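Long-range contacts in similar to yteR (Bacilus subtilis) (Clostridium acetobutylicum, PDB 4WU0), which probably hydrolyses unsaturated rhamnogalacturonan fragments of pectin, as a bacterial glycoside hydrolase of family GH105 related to YteR: residues A[5-10]-A[309-314]; A[266-271]-A[349-354]. All blocks are in the same frame, centred on the assembly; numbering follows the deposited sequence.

Interaction 1: residues A[5-10]-A[309-314]; sequences SKLMAD and GLINLN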
# COMPACT_ATOMS: atom_id res chain seq x y z
N SER A 5 9.45 9.75 12.30
CA SER A 5 8.85 8.42 12.49
C SER A 5 8.35 8.26 13.93
O SER A 5 7.21 7.83 14.20
CB SER A 5 9.82 7.28 12.12
OG SER A 5 10.96 7.30 12.95
N LYS A 6 9.20 8.65 14.87
CA LYS A 6 8.84 8.56 16.29
C LYS A 6 7.79 9.62 16.66
O LYS A 6 6.84 9.34 17.40
CB LYS A 6 10.07 8.72 17.17
CG LYS A 6 9.75 8.72 18.66
CD LYS A 6 11.03 8.86 19.51
CE LYS A 6 10.71 8.78 20.99
NZ LYS A 6 11.96 8.90 21.80
N LEU A 7 7.97 10.83 16.17
CA LEU A 7 7.03 11.89 16.49
C LEU A 7 5.63 11.52 16.01
O LEU A 7 4.65 11.72 16.71
CB LEU A 7 7.48 13.23 15.89
CG LEU A 7 6.60 14.44 16.18
CD1 LEU A 7 6.40 14.68 17.67
CD2 LEU A 7 7.14 15.70 15.50
N MET A 8 5.52 10.99 14.80
CA MET A 8 4.22 10.57 14.31
C MET A 8 3.66 9.38 15.07
O MET A 8 2.46 9.33 15.35
CB MET A 8 4.28 10.24 12.83
CG MET A 8 2.94 9.87 12.27
SD MET A 8 1.70 11.16 12.55
CE MET A 8 2.02 12.05 11.07
N ALA A 9 4.51 8.39 15.36
CA ALA A 9 4.07 7.24 16.15
C ALA A 9 3.51 7.71 17.49
O ALA A 9 2.44 7.27 17.92
CB ALA A 9 5.23 6.26 16.37
N ASP A 10 4.22 8.61 18.15
CA ASP A 10 3.78 9.13 19.44
C ASP A 10 2.47 9.90 19.27
O ASP A 10 1.61 9.86 20.14
CB ASP A 10 4.85 10.02 20.07
CG ASP A 10 6.02 9.23 20.60
OD1 ASP A 10 5.84 8.00 20.81
OD2 ASP A 10 7.12 9.82 20.80
N GLY A 309 2.41 19.88 20.77
CA GLY A 309 3.69 19.51 20.19
C GLY A 309 3.66 18.22 19.40
O GLY A 309 4.70 17.78 18.88
N LEU A 310 2.48 17.61 19.30
CA LEU A 310 2.27 16.47 18.43
C LEU A 310 1.95 16.98 17.02
O LEU A 310 1.95 18.20 16.78
CB LEU A 310 1.15 15.58 18.98
CG LEU A 310 1.39 14.97 20.38
CD1 LEU A 310 0.18 14.14 20.82
CD2 LEU A 310 2.66 14.14 20.44
N ILE A 311 1.76 16.07 16.08
CA ILE A 311 1.54 16.45 14.68
C ILE A 311 0.33 15.77 14.07
O ILE A 311 -0.01 14.63 14.41
CB ILE A 311 2.78 16.16 13.78
CG1 ILE A 311 3.23 14.71 13.92
CG2 ILE A 311 3.91 17.16 14.12
CD1 ILE A 311 4.42 14.35 13.08
N ASN A 312 -0.31 16.49 13.15
CA ASN A 312 -1.35 15.96 12.27
C ASN A 312 -0.83 15.75 10.88
O ASN A 312 -0.01 16.52 10.39
CB ASN A 312 -2.52 16.94 12.13
CG ASN A 312 -3.32 17.10 13.39
OD1 ASN A 312 -3.26 16.28 14.32
ND2 ASN A 312 -4.09 18.18 13.43
N LEU A 313 -1.29 14.69 10.23
CA LEU A 313 -1.08 14.52 8.81
C LEU A 313 -2.38 14.86 8.09
O LEU A 313 -3.41 14.26 8.33
CB LEU A 313 -0.68 13.08 8.48
CG LEU A 313 -0.37 12.78 7.01
CD1 LEU A 313 0.86 13.48 6.53
CD2 LEU A 313 -0.23 11.27 6.81
N ASN A 314 -2.31 15.84 7.19
CA ASN A 314 -3.49 16.34 6.50
C ASN A 314 -3.54 15.91 5.04
O ASN A 314 -2.54 15.47 4.49
CB ASN A 314 -3.44 17.87 6.55
CG ASN A 314 -3.43 18.44 7.97
OD1 ASN A 314 -2.46 19.08 8.41
ND2 ASN A 314 -4.53 18.28 8.64
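Helix segment 5-10 and strand 311-313 cross at a right angle, with 8.6 Å between their axes at closest approach. Among CA atoms the nearest pair is Met8 and Ile311, 6.5 Å apart. No hydrogen bond joins the two segments, and the contact is made mainly by apolar side chains. Ile311 points toward the helix and fits against both Leu7 and Met8. Its CG1 takes the crowded position between backbone N and carbonyl carbon (chi1 54°), and CD1 extends from there to lie 3.8 Å from Leu7 CG. The other branch, Ile311 CG2, meets Leu7 CD2 at 3.8 Å. Leu7 crosses the isoleucine obliquely and touches both arms. Leu7 CD1 turns to the loop and lies 3.7 Å from the carbonyl O of Gly309. Met8 starts with CG anti to the backbone N (chi1 -177°), and its chain then bends twice. The bends bring Met8 CE across the Ile311 and Leu313 side chains at about a right angle, 3.9 Å from both Ile311 CD1 and Leu313 CB. Leu310 adds a looser contact through CD2 at the helix backbone by Asp10. Beyond the segment, Ser11 OG of the same helix hydrogen-bonds Ile311 N. Strand 311-317 is the middle one of a small antiparallel sheet, between 303-305 and 340-341. Ile303 backs Met8, Ile311 and Leu313, while helix 345-360 covers Met8.

Interaction 2: residues A[266-271]-A[349-354]; sequences GSSMIV and GPFLLA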
# COMPACT_ATOMS: atom_id res chain seq x y z
N GLY A 266 -0.93 8.88 -1.25
CA GLY A 266 -0.21 8.51 -2.46
C GLY A 266 1.20 9.11 -2.49
O GLY A 266 2.16 8.40 -2.79
N SER A 267 1.34 10.38 -2.13
CA SER A 267 2.65 11.02 -2.12
C SER A 267 3.60 10.33 -1.16
O SER A 267 4.76 10.11 -1.49
CB SER A 267 2.52 12.51 -1.75
OG SER A 267 1.84 13.23 -2.77
N SER A 268 3.12 9.97 0.03
CA SER A 268 3.97 9.31 1.01
C SER A 268 4.42 7.93 0.53
O SER A 268 5.56 7.52 0.76
CB SER A 268 3.23 9.18 2.35
OG SER A 268 3.04 10.44 2.99
N MET A 269 3.50 7.22 -0.10
CA MET A 269 3.78 5.88 -0.62
C MET A 269 4.85 5.96 -1.69
O MET A 269 5.77 5.12 -1.74
CB MET A 269 2.53 5.27 -1.22
CG MET A 269 1.50 4.89 -0.23
SD MET A 269 0.08 4.14 -1.03
CE MET A 269 -0.98 3.97 0.39
N ILE A 270 4.75 6.97 -2.54
CA ILE A 270 5.71 7.16 -3.64
C ILE A 270 7.08 7.49 -3.06
O ILE A 270 8.10 6.97 -3.51
CB ILE A 270 5.23 8.25 -4.61
CG1 ILE A 270 3.96 7.76 -5.30
CG2 ILE A 270 6.31 8.62 -5.62
CD1 ILE A 270 3.16 8.83 -6.01
N VAL A 271 7.12 8.38 -2.07
CA VAL A 271 8.40 8.75 -1.45
C VAL A 271 9.05 7.55 -0.77
O VAL A 271 10.25 7.34 -0.85
CB VAL A 271 8.19 9.90 -0.45
CG1 VAL A 271 9.47 10.16 0.38
CG2 VAL A 271 7.82 11.16 -1.24
N GLY A 349 0.30 5.39 7.89
CA GLY A 349 1.24 4.29 7.72
C GLY A 349 2.34 4.59 6.73
O GLY A 349 3.52 4.45 7.03
N PRO A 350 1.96 4.98 5.50
CA PRO A 350 2.98 5.33 4.51
C PRO A 350 3.87 6.47 4.96
O PRO A 350 5.06 6.47 4.66
CB PRO A 350 2.15 5.71 3.28
CG PRO A 350 0.93 4.85 3.42
CD PRO A 350 0.63 4.83 4.88
N PHE A 351 3.32 7.45 5.67
CA PHE A 351 4.16 8.54 6.18
C PHE A 351 5.19 8.03 7.20
O PHE A 351 6.36 8.41 7.16
CB PHE A 351 3.33 9.68 6.77
CG PHE A 351 4.20 10.79 7.28
CD1 PHE A 351 4.73 11.71 6.40
CD2 PHE A 351 4.56 10.87 8.61
CE1 PHE A 351 5.59 12.72 6.85
CE2 PHE A 351 5.39 11.88 9.06
CZ PHE A 351 5.91 12.80 8.16
N LEU A 352 4.78 7.16 8.11
CA LEU A 352 5.73 6.55 9.03
C LEU A 352 6.82 5.79 8.30
O LEU A 352 8.00 5.88 8.66
CB LEU A 352 5.00 5.54 9.92
CG LEU A 352 4.09 6.10 11.00
CD1 LEU A 352 3.15 5.01 11.51
CD2 LEU A 352 4.96 6.64 12.13
N LEU A 353 6.42 5.01 7.29
CA LEU A 353 7.38 4.21 6.53
C LEU A 353 8.35 5.06 5.73
O LEU A 353 9.56 4.78 5.69
CB LEU A 353 6.64 3.22 5.60
CG LEU A 353 5.83 2.16 6.36
CD1 LEU A 353 4.89 1.41 5.41
CD2 LEU A 353 6.76 1.16 7.04
N ALA A 354 7.84 6.11 5.07
CA ALA A 354 8.71 7.04 4.36
C ALA A 354 9.68 7.70 5.33
O ALA A 354 10.84 7.89 5.00
CB ALA A 354 7.86 8.10 3.65
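Pro350 opens the contact from segment 349-354, at a kink where its ring nitrogen cannot donate a bond to the preceding turn. Its CB points toward segment 266-271. There the ring lies side by side with Met269, both pointing the same way. Pro350 CB is 3.7 Å from Met269 CG, and Pro350 CG is 3.7 Å from Met269 CE, because the methionine chain runs extended past CG. At Phe351 the backbone itself takes part: its N lies 3.7 Å from Ser268 CB. Ser268 OG sits at the edge of the Phe351 ring, near its plane, and is 3.9 Å from Phe351 CB. That hydroxyl is hydrogen-bonded to the carbonyl O of Ala264, one turn back in its own helix. The two segments run in nearly the same direction, 29° apart, with their axes 8.0 Å from each other at closest approach. This near-parallel pairing is consistent with neighbouring inner helices of the (alpha/alpha)6 barrel of this clan of six-hairpin glycosidases. One turn after Pro350, Ala354 points its methyl toward the partner helix. Ala354 CB is 3.7 Å from the backbone O of Ser268 and touches Val271 CG1 more loosely, at 4.2 Å.

Interaction 2 is wholly buried, near the centre of the chain. Interaction 1 lies further out, about 20 Å from that centre, and is only partly buried. Their centres are about 14 Å apart. Helix 345-360 joins them: it packs on 266-271 in interaction 2 and on helix 4-14, which carries 5-10. Met8 CE meets Phe351 CD2 at 3.7 Å, and Leu352 CD2 reaches the backbone O of Ser5. The chemistry differs with place. In the helix pair, Ser268, Ala354 and Pro350 let the backbones come close, with Met269, Val271 and Phe351 at the sides. The helix-strand pair is wider and filled by long, branched or bent apolar side chains. It buries 337 Å², against 241 Å² in interaction 2.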